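Decaprenyl diphosphate synthase (Rhodobacter capsulatus, PDB 3MZV) probably adds isopentenyl diphosphate units to farnesyl diphosphate with magnesium, making the long all-trans polyprenyl diphosphate for the side chain of isoprenoid quinones. Local coordinates at residues 247-252 / 283-288; 163-168 / 263-268; 219-224 / 237-242. All blocks are in the same frame, centred on the assembly; numbering follows the deposited sequence.

Contact 1: residues 247-252 / 283-288; sequences MPVIKA and ALMTKH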
loop_
_atom_site.group_PDB
_atom_site.type_symbol
_atom_site.label_atom_id
_atom_site.label_comp_id
_atom_site.label_asym_id
_atom_site.label_seq_id
_atom_site.Cartn_x
_atom_site.Cartn_y
_atom_site.Cartn_z
ATOM N N MET B 247 -10.556 -22.813 11.244
ATOM C CA MET B 247 -10.356 -24.129 11.841
ATOM C C MET B 247 -11.640 -24.827 12.363
ATOM O O MET B 247 -11.844 -25.992 12.046
ATOM C CB MET B 247 -9.261 -24.095 12.921
ATOM C CG MET B 247 -8.764 -25.406 13.329
ATOM S SD MET B 247 -7.298 -25.371 14.500
ATOM C CE MET B 247 -5.978 -25.571 13.249
ATOM N N PRO B 248 -12.479 -24.142 13.169
ATOM C CA PRO B 248 -13.612 -24.873 13.776
ATOM C C PRO B 248 -14.611 -25.321 12.700
ATOM O O PRO B 248 -15.278 -26.334 12.835
ATOM C CB PRO B 248 -14.263 -23.841 14.687
ATOM C CG PRO B 248 -13.391 -22.654 14.634
ATOM C CD PRO B 248 -12.340 -22.783 13.714
ATOM N N VAL B 249 -14.707 -24.556 11.611
ATOM C CA VAL B 249 -15.542 -24.973 10.483
ATOM C C VAL B 249 -14.896 -26.066 9.705
ATOM O O VAL B 249 -15.530 -27.061 9.418
ATOM C CB VAL B 249 -15.875 -23.814 9.533
ATOM C CG1 VAL B 249 -16.762 -24.293 8.336
ATOM C CG2 VAL B 249 -16.532 -22.670 10.301
ATOM N N ILE B 250 -13.628 -25.877 9.305
ATOM C CA ILE B 250 -12.919 -26.899 8.504
ATOM C C ILE B 250 -12.984 -28.291 9.183
ATOM O O ILE B 250 -13.235 -29.308 8.543
ATOM C CB ILE B 250 -11.444 -26.490 8.327
ATOM C CG1 ILE B 250 -11.351 -25.250 7.455
ATOM C CG2 ILE B 250 -10.618 -27.648 7.769
ATOM C CD1 ILE B 250 -9.949 -24.525 7.599
ATOM N N LYS B 251 -12.706 -28.314 10.476
ATOM C CA LYS B 251 -12.715 -29.580 11.225
ATOM C C LYS B 251 -14.116 -30.206 11.250
ATOM O O LYS B 251 -14.241 -31.402 11.157
ATOM C CB LYS B 251 -12.222 -29.375 12.646
ATOM C CG LYS B 251 -10.720 -29.187 12.760
ATOM C CD LYS B 251 -10.291 -29.078 14.215
ATOM C CE LYS B 251 -8.770 -28.879 14.390
ATOM N NZ LYS B 251 -8.007 -30.072 13.944
ATOM N N ALA B 252 -15.171 -29.407 11.347
ATOM C CA ALA B 252 -16.537 -29.963 11.395
ATOM C C ALA B 252 -16.914 -30.470 9.983
ATOM O O ALA B 252 -17.521 -31.532 9.836
ATOM C CB ALA B 252 -17.521 -28.903 11.934
ATOM N N ALA B 283 -23.651 -26.117 17.183
ATOM C CA ALA B 283 -24.065 -27.423 17.676
ATOM C C ALA B 283 -23.296 -28.540 16.964
ATOM O O ALA B 283 -22.873 -29.510 17.621
ATOM C CB ALA B 283 -25.557 -27.627 17.539
ATOM N N LEU B 284 -23.071 -28.399 15.657
ATOM C CA LEU B 284 -22.272 -29.401 14.943
ATOM C C LEU B 284 -20.809 -29.392 15.392
ATOM O O LEU B 284 -20.157 -30.452 15.530
ATOM C CB LEU B 284 -22.334 -29.219 13.419
ATOM C CG LEU B 284 -23.722 -29.498 12.782
ATOM C CD1 LEU B 284 -23.645 -29.371 11.271
ATOM C CD2 LEU B 284 -24.264 -30.938 13.232
ATOM N N MET B 285 -20.267 -28.180 15.591
ATOM C CA MET B 285 -18.933 -28.043 16.083
ATOM C C MET B 285 -18.755 -28.763 17.420
ATOM O O MET B 285 -17.790 -29.531 17.581
ATOM C CB MET B 285 -18.546 -26.560 16.176
ATOM C CG MET B 285 -18.509 -25.861 14.880
ATOM S SD MET B 285 -18.150 -24.008 15.081
ATOM C CE MET B 285 -17.916 -23.736 13.347
ATOM N N THR B 286 -19.694 -28.550 18.337
ATOM C CA THR B 286 -19.662 -29.140 19.652
ATOM C C THR B 286 -19.769 -30.678 19.585
ATOM O O THR B 286 -18.972 -31.386 20.182
ATOM C CB THR B 286 -20.776 -28.564 20.562
ATOM O OG1 THR B 286 -20.506 -27.176 20.783
ATOM C CG2 THR B 286 -20.782 -29.265 21.926
ATOM N N LYS B 287 -20.710 -31.173 18.801
ATOM C CA LYS B 287 -20.852 -32.634 18.559
ATOM C C LYS B 287 -19.550 -33.270 18.121
ATOM O O LYS B 287 -19.177 -34.315 18.636
ATOM C CB LYS B 287 -21.953 -32.843 17.495
ATOM C CG LYS B 287 -22.146 -34.245 16.869
ATOM C CD LYS B 287 -23.244 -34.124 15.779
ATOM C CE LYS B 287 -23.740 -35.466 15.311
ATOM N NZ LYS B 287 -23.112 -35.812 14.036
ATOM N N HIS B 288 -18.840 -32.616 17.193
ATOM C CA HIS B 288 -17.577 -33.107 16.631
ATOM C C HIS B 288 -16.279 -32.717 17.372
ATOM O O HIS B 288 -15.193 -33.092 16.954
ATOM C CB HIS B 288 -17.487 -32.678 15.168
ATOM C CG HIS B 288 -18.468 -33.363 14.294
ATOM N ND1 HIS B 288 -18.565 -34.744 14.236
ATOM C CD2 HIS B 288 -19.388 -32.876 13.422
ATOM C CE1 HIS B 288 -19.508 -35.071 13.370
ATOM N NE2 HIS B 288 -20.017 -33.959 12.857
#
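The imidazole of His288 is the flat group of this contact: Ala252 O reaches it obliquely, 4.3 Å from His288 CD2. His288 NE2 hydrogen-bonds to Glu260 OE1 of helix 258-270, and the His288 side chain also touches Leu255. The rest is apolar packing between two helices of the all-alpha isoprenoid synthase fold, helix 247-254 near its start and helix 277-287 near its end. Their short segments come within 9.5 Å axis to axis at a signed crossing angle of 68°. One long side chain, Met285, carries most of the contact. Met285 sets off with CG anti to its carbonyl carbon (chi1 -64°) and then runs extended, which carries the methyl end over to the first turn of helix 247-254. Met285 CE meets Val249 CG2 at 3.5 Å, the two side chains crossing obliquely. The same Met285 CE lies 3.7 Å from the carbonyl carbon Pro248 C. One bond back, Met285 SD is 3.9 Å from Pro248 CB. Nearer its root, Met285 CG lies 4.3 Å from Ala252 CB, which points from its backbone toward residues 283-288. An alanine in place of Met285 would probably open a gap beside Pro248 and Val249, since the sulfur and terminal methyl that touch them would be gone. Tyr225, which touches both Val249 and Met285, and Thr290 of helix 290-308 pack around the same side chain. Pro248 O takes a hydrogen bond from Thr290 OG1; the helical bond that Pro248 O receives from Ala252 N is weak, at 3.4 Å.

Contact 2: residues 163-168 / 263-268; sequences QNLATT and FWKRVI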
loop_
_atom_site.group_PDB
_atom_site.type_symbol
_atom_site.label_atom_id
_atom_site.label_comp_id
_atom_site.label_asym_id
_atom_site.label_seq_id
_atom_site.Cartn_x
_atom_site.Cartn_y
_atom_site.Cartn_z
ATOM N N GLN B 163 -16.061 -19.452 1.397
ATOM C CA GLN B 163 -17.149 -20.025 0.605
ATOM C C GLN B 163 -16.771 -21.325 -0.004
ATOM O O GLN B 163 -17.523 -21.836 -0.791
ATOM C CB GLN B 163 -17.606 -19.081 -0.541
ATOM C CG GLN B 163 -17.967 -17.689 -0.052
ATOM C CD GLN B 163 -18.399 -16.723 -1.158
ATOM O OE1 GLN B 163 -18.604 -17.101 -2.311
ATOM N NE2 GLN B 163 -18.580 -15.484 -0.784
ATOM N N ASN B 164 -15.642 -21.898 0.386
ATOM C CA ASN B 164 -15.057 -23.032 -0.310
ATOM C C ASN B 164 -14.728 -24.204 0.630
ATOM O O ASN B 164 -13.741 -24.156 1.354
ATOM C CB ASN B 164 -13.806 -22.547 -1.028
ATOM C CG ASN B 164 -13.125 -23.627 -1.862
ATOM O OD1 ASN B 164 -13.451 -24.801 -1.779
ATOM N ND2 ASN B 164 -12.119 -23.209 -2.659
ATOM N N LEU B 165 -15.559 -25.254 0.588
ATOM C CA LEU B 165 -15.497 -26.356 1.525
ATOM C C LEU B 165 -14.295 -27.288 1.331
ATOM O O LEU B 165 -14.051 -28.173 2.162
ATOM C CB LEU B 165 -16.813 -27.182 1.481
ATOM C CG LEU B 165 -18.139 -26.495 1.850
ATOM C CD1 LEU B 165 -19.323 -27.501 1.799
ATOM C CD2 LEU B 165 -18.071 -25.802 3.211
ATOM N N ALA B 166 -13.573 -27.125 0.218
ATOM C CA ALA B 166 -12.329 -27.832 -0.023
ATOM C C ALA B 166 -11.152 -27.284 0.782
ATOM O O ALA B 166 -10.121 -27.957 0.894
ATOM C CB ALA B 166 -11.971 -27.790 -1.574
ATOM N N THR B 167 -11.277 -26.088 1.338
ATOM C CA THR B 167 -10.211 -25.522 2.200
ATOM C C THR B 167 -9.778 -26.484 3.328
ATOM O O THR B 167 -10.575 -26.945 4.147
ATOM C CB THR B 167 -10.631 -24.184 2.796
ATOM O OG1 THR B 167 -11.025 -23.295 1.763
ATOM C CG2 THR B 167 -9.491 -23.499 3.619
ATOM N N THR B 168 -8.492 -26.750 3.371
ATOM C CA THR B 168 -7.885 -27.693 4.302
ATOM C C THR B 168 -7.278 -26.938 5.464
ATOM O O THR B 168 -7.073 -25.727 5.375
ATOM C CB THR B 168 -6.736 -28.400 3.597
ATOM O OG1 THR B 168 -5.803 -27.397 3.146
ATOM C CG2 THR B 168 -7.268 -29.214 2.430
ATOM N N PHE B 263 -25.913 -29.127 5.033
ATOM C CA PHE B 263 -26.009 -27.932 5.877
ATOM C C PHE B 263 -24.837 -26.984 5.631
ATOM O O PHE B 263 -25.037 -25.801 5.381
ATOM C CB PHE B 263 -25.995 -28.294 7.350
ATOM C CG PHE B 263 -25.784 -27.123 8.262
ATOM C CD1 PHE B 263 -26.817 -26.219 8.493
ATOM C CD2 PHE B 263 -24.551 -26.868 8.801
ATOM C CE1 PHE B 263 -26.619 -25.128 9.307
ATOM C CE2 PHE B 263 -24.348 -25.779 9.650
ATOM C CZ PHE B 263 -25.395 -24.904 9.898
ATOM N N TRP B 264 -23.630 -27.507 5.700
ATOM C CA TRP B 264 -22.440 -26.674 5.452
ATOM C C TRP B 264 -22.447 -26.083 4.038
ATOM O O TRP B 264 -22.082 -24.915 3.841
ATOM C CB TRP B 264 -21.128 -27.430 5.702
ATOM C CG TRP B 264 -20.953 -27.781 7.132
ATOM C CD1 TRP B 264 -20.920 -29.015 7.641
ATOM C CD2 TRP B 264 -20.779 -26.879 8.245
ATOM N NE1 TRP B 264 -20.779 -28.978 9.001
ATOM C CE2 TRP B 264 -20.657 -27.675 9.402
ATOM C CE3 TRP B 264 -20.694 -25.477 8.372
ATOM C CZ2 TRP B 264 -20.477 -27.138 10.662
ATOM C CZ3 TRP B 264 -20.501 -24.936 9.610
ATOM C CH2 TRP B 264 -20.423 -25.757 10.766
ATOM N N LYS B 265 -22.883 -26.862 3.063
ATOM C CA LYS B 265 -22.993 -26.393 1.696
ATOM C C LYS B 265 -23.954 -25.188 1.590
ATOM O O LYS B 265 -23.630 -24.147 0.944
ATOM C CB LYS B 265 -23.483 -27.529 0.814
ATOM C CG LYS B 265 -22.977 -27.540 -0.591
ATOM C CD LYS B 265 -23.342 -28.882 -1.334
ATOM C CE LYS B 265 -22.599 -30.133 -0.723
ATOM N NZ LYS B 265 -21.392 -30.581 -1.544
ATOM N N ARG B 266 -25.109 -25.333 2.236
ATOM C CA ARG B 266 -26.128 -24.308 2.291
ATOM C C ARG B 266 -25.597 -23.015 2.873
ATOM O O ARG B 266 -25.650 -21.981 2.208
ATOM C CB ARG B 266 -27.371 -24.774 3.096
ATOM C CG ARG B 266 -28.455 -23.738 3.218
ATOM C CD ARG B 266 -29.753 -24.314 3.711
ATOM N NE ARG B 266 -29.692 -24.677 5.130
ATOM C CZ ARG B 266 -29.772 -23.814 6.137
ATOM N NH1 ARG B 266 -29.752 -24.261 7.383
ATOM N NH2 ARG B 266 -29.893 -22.494 5.904
ATOM N N VAL B 267 -25.059 -23.071 4.075
ATOM C CA VAL B 267 -24.729 -21.881 4.814
ATOM C C VAL B 267 -23.358 -21.284 4.445
ATOM O O VAL B 267 -23.172 -20.078 4.589
ATOM C CB VAL B 267 -24.824 -22.056 6.395
ATOM C CG1 VAL B 267 -26.219 -22.481 6.873
ATOM C CG2 VAL B 267 -23.786 -23.000 6.913
ATOM N N ILE B 268 -22.419 -22.099 3.967
ATOM C CA ILE B 268 -21.054 -21.650 3.623
ATOM C C ILE B 268 -20.880 -21.428 2.106
ATOM O O ILE B 268 -20.543 -20.322 1.676
ATOM C CB ILE B 268 -19.962 -22.628 4.129
ATOM C CG1 ILE B 268 -19.884 -22.652 5.662
ATOM C CG2 ILE B 268 -18.564 -22.246 3.574
ATOM C CD1 ILE B 268 -19.803 -21.288 6.338
#
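Leu165 turns its CG anti to its own carbonyl carbon (chi1 -61°), and a chi2 of -178° places CD1 anti to CA, against the helix backbone at Lys265, with CD2 beside Ile268. Leu165 CD1 is 3.8 Å from Lys265 N, while Leu165 CD2 packs 3.6 Å from Ile268 CG2. That branch of Ile268, CG2, stands anti to the backbone N, and it also lies near Gln163 CA; the Leu165 and Ile268 side chains cross at a slant. Trp264 takes part through its backbone carbon and CB, the latter 4.3 Å from Leu165 CD2. Two residues earlier the contact turns polar: Gln163 CA approaches Ile268 O at 3.6 Å as a CA-H...O contact, at an oxygen that also accepts a hydrogen bond from Arg243 NE. The loop holds its shape through a type I turn from Asn164 to Thr167, reinforced by an Asx turn in which Ala166 N donates to Asn164 OD1 (3.1 Å). Helix 258-270 has a wider pi-type turn at 265-268, where Ile268 lies. The 163-168 loop joins helix 138-161 to helix 169-194, which Thr168 N-caps, and it lays Leu165 against both helix 258-270 and Val253 of helix 247-254; the Trp264 side chain packs on helices 247-254 and 277-287.

Contact 3: residues 219-224 / 237-242; sequences VDDLLD and GDDFRE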
loop_
_atom_site.group_PDB
_atom_site.type_symbol
_atom_site.label_atom_id
_atom_site.label_comp_id
_atom_site.label_asym_id
_atom_site.label_seq_id
_atom_site.Cartn_x
_atom_site.Cartn_y
_atom_site.Cartn_z
ATOM N N VAL B 219 -6.940 -18.023 18.454
ATOM C CA VAL B 219 -7.754 -17.569 19.591
ATOM C C VAL B 219 -8.924 -16.667 19.110
ATOM O O VAL B 219 -10.039 -16.862 19.477
ATOM C CB VAL B 219 -6.939 -16.829 20.686
ATOM C CG1 VAL B 219 -7.861 -16.031 21.664
ATOM C CG2 VAL B 219 -6.113 -17.826 21.495
ATOM N N ASP B 220 -8.648 -15.728 18.244
ATOM C CA ASP B 220 -9.718 -14.898 17.701
ATOM C C ASP B 220 -10.762 -15.710 16.936
ATOM O O ASP B 220 -11.985 -15.509 17.120
ATOM C CB ASP B 220 -9.112 -13.869 16.795
ATOM C CG ASP B 220 -8.606 -12.663 17.560
ATOM O OD1 ASP B 220 -8.984 -12.515 18.745
ATOM O OD2 ASP B 220 -7.874 -11.870 16.944
ATOM N N ASP B 221 -10.279 -16.647 16.125
ATOM C CA ASP B 221 -11.203 -17.496 15.324
ATOM C C ASP B 221 -12.070 -18.379 16.230
ATOM O O ASP B 221 -13.242 -18.591 15.951
ATOM C CB ASP B 221 -10.460 -18.344 14.303
ATOM C CG ASP B 221 -9.673 -17.501 13.282
ATOM O OD1 ASP B 221 -9.883 -16.283 13.190
ATOM O OD2 ASP B 221 -8.844 -18.082 12.575
ATOM N N LEU B 222 -11.487 -18.867 17.334
ATOM C CA LEU B 222 -12.210 -19.668 18.303
ATOM C C LEU B 222 -13.290 -18.842 19.017
ATOM O O LEU B 222 -14.463 -19.236 19.118
ATOM C CB LEU B 222 -11.215 -20.272 19.299
ATOM C CG LEU B 222 -11.812 -21.038 20.499
ATOM C CD1 LEU B 222 -12.888 -22.068 20.141
ATOM C CD2 LEU B 222 -10.689 -21.698 21.285
ATOM N N LEU B 223 -12.884 -17.664 19.472
ATOM C CA LEU B 223 -13.784 -16.802 20.207
ATOM C C LEU B 223 -14.923 -16.314 19.297
ATOM O O LEU B 223 -16.029 -16.052 19.762
ATOM C CB LEU B 223 -13.011 -15.634 20.799
ATOM C CG LEU B 223 -12.021 -15.893 21.943
ATOM C CD1 LEU B 223 -11.210 -14.596 22.197
ATOM C CD2 LEU B 223 -12.680 -16.378 23.242
ATOM N N ASP B 224 -14.672 -16.257 17.999
ATOM C CA ASP B 224 -15.715 -15.851 17.057
ATOM C C ASP B 224 -16.934 -16.808 17.057
ATOM O O ASP B 224 -18.047 -16.383 16.732
ATOM C CB ASP B 224 -15.170 -15.768 15.671
ATOM C CG ASP B 224 -15.823 -14.651 14.860
ATOM O OD1 ASP B 224 -15.532 -13.485 15.192
ATOM O OD2 ASP B 224 -16.632 -14.946 13.948
ATOM N N GLY B 237 -19.979 -14.596 15.463
ATOM C CA GLY B 237 -20.753 -14.759 14.247
ATOM C C GLY B 237 -20.256 -14.075 12.999
ATOM O O GLY B 237 -20.801 -14.341 11.934
ATOM N N ASP B 238 -19.244 -13.198 13.094
ATOM C CA ASP B 238 -18.776 -12.482 11.902
ATOM C C ASP B 238 -18.146 -13.413 10.871
ATOM O O ASP B 238 -18.364 -13.262 9.674
ATOM C CB ASP B 238 -17.732 -11.398 12.246
ATOM C CG ASP B 238 -18.324 -10.193 12.992
ATOM O OD1 ASP B 238 -19.569 -10.015 13.023
ATOM O OD2 ASP B 238 -17.507 -9.408 13.536
ATOM N N ASP B 239 -17.308 -14.344 11.311
ATOM C CA ASP B 239 -16.633 -15.199 10.356
ATOM C C ASP B 239 -17.664 -16.079 9.633
ATOM O O ASP B 239 -17.531 -16.354 8.421
ATOM C CB ASP B 239 -15.597 -16.089 11.055
ATOM C CG ASP B 239 -14.396 -15.306 11.560
ATOM O OD1 ASP B 239 -14.228 -14.132 11.154
ATOM O OD2 ASP B 239 -13.640 -15.855 12.376
ATOM N N PHE B 240 -18.678 -16.502 10.391
ATOM C CA PHE B 240 -19.752 -17.356 9.856
ATOM C C PHE B 240 -20.521 -16.576 8.765
ATOM O O PHE B 240 -20.635 -17.022 7.644
ATOM C CB PHE B 240 -20.691 -17.784 10.965
ATOM C CG PHE B 240 -21.767 -18.753 10.511
ATOM C CD1 PHE B 240 -21.452 -20.048 10.125
ATOM C CD2 PHE B 240 -23.086 -18.371 10.518
ATOM C CE1 PHE B 240 -22.467 -20.930 9.698
ATOM C CE2 PHE B 240 -24.099 -19.231 10.117
ATOM C CZ PHE B 240 -23.782 -20.512 9.699
ATOM N N ARG B 241 -20.980 -15.380 9.106
ATOM C CA ARG B 241 -21.605 -14.464 8.086
ATOM C C ARG B 241 -20.752 -14.243 6.842
ATOM O O ARG B 241 -21.271 -14.237 5.720
ATOM C CB ARG B 241 -21.966 -13.134 8.739
ATOM C CG ARG B 241 -23.085 -13.321 9.778
ATOM C CD ARG B 241 -23.487 -12.040 10.569
ATOM N NE ARG B 241 -24.125 -12.466 11.826
ATOM C CZ ARG B 241 -23.609 -12.357 13.057
ATOM N NH1 ARG B 241 -22.443 -11.748 13.280
ATOM N NH2 ARG B 241 -24.298 -12.852 14.094
ATOM N N GLU B 242 -19.441 -14.073 7.006
ATOM C CA GLU B 242 -18.561 -13.886 5.867
ATOM C C GLU B 242 -18.134 -15.184 5.205
ATOM O O GLU B 242 -17.380 -15.175 4.226
ATOM C CB GLU B 242 -17.322 -13.098 6.282
ATOM C CG GLU B 242 -17.678 -11.830 6.990
ATOM C CD GLU B 242 -16.835 -10.700 6.536
ATOM O OE1 GLU B 242 -15.592 -10.805 6.743
ATOM O OE2 GLU B 242 -17.420 -9.728 5.962
HETATM O O HOH W 1 -13.645 -18.362 13.113
HETATM O O HOH W 2 -11.650 -14.445 13.553
HETATM O O HOH W 3 -18.465 -16.706 13.428
HETATM O O HOH W 4 -14.106 -12.158 12.991
#
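Asp224 OD2 accepts the backbone N-H of Asp239 at 2.8 Å in a nearly straight bond (168° at the hydrogen), on the syn side and 27° out of the carboxylate plane. A second tie lies beside it: Gly237 N donates to Asp224 O at 2.9 Å. Asp224 is thereby fastened to the first turn of helix 238-241 through both its side chain and its backbone. The carboxylates of Asp224 and Asp239 are stacked, their planes 23° apart, with 3.5 Å between Asp224 OD2 and Asp239 OD2. Four ordered waters make the next shell. Water 3 donates to Asp224 OD2 (2.6 Å) and accepts from Phe240 N, while water 1 links Asp221 O to Asp239 OD2 (2.6 Å to the latter). Water 2 sits between Asp221 OD1 and Asp239 OD2, and water 4 between Asp224 OD1 and Asp239 OD1. Farther out, Tyr172 OH hydrogen-bonds to Asp221 OD2. Gly237, at the N-cap position, has a positive phi at which a CB would be jammed against the preceding carbonyl O, reason enough for glycine; it would also run into Arg241 NH2, whose guanidinium lies with one face against Gly237 O. Phe240 packs on Leu278, Ala281 and Tyr225. Asp220, Asp221 and Asp224 form the DDxxD pattern of the second aspartate-rich motif of the FPP/GGPP synthase family, and the water-bridged carboxylate cluster is consistent with the magnesium and diphosphate site found in relatives.

Following the chain, the loop 163-168 comes first and pairs with 263-268, so contact 2 closes the longest span. Within that span contact 3 opens and shuts, with only 12 residues between its segments. The chain then enters helix 247-254, where contact 1 begins; contact 2 closes before contact 1 does at 283-288, so these two cross. They touch in space: Ala252 CB meets Trp264 CZ2 at 3.7 Å, and Phe240 CE1 meets Val267 CG2 at 3.7 Å. Contact 1 ties helix 247-254 to helix 277-287, contact 2 ties helix 258-270 to the loop between helices 138-161 and 169-194, and contact 3 ties helix 238-241 to helix 199-224.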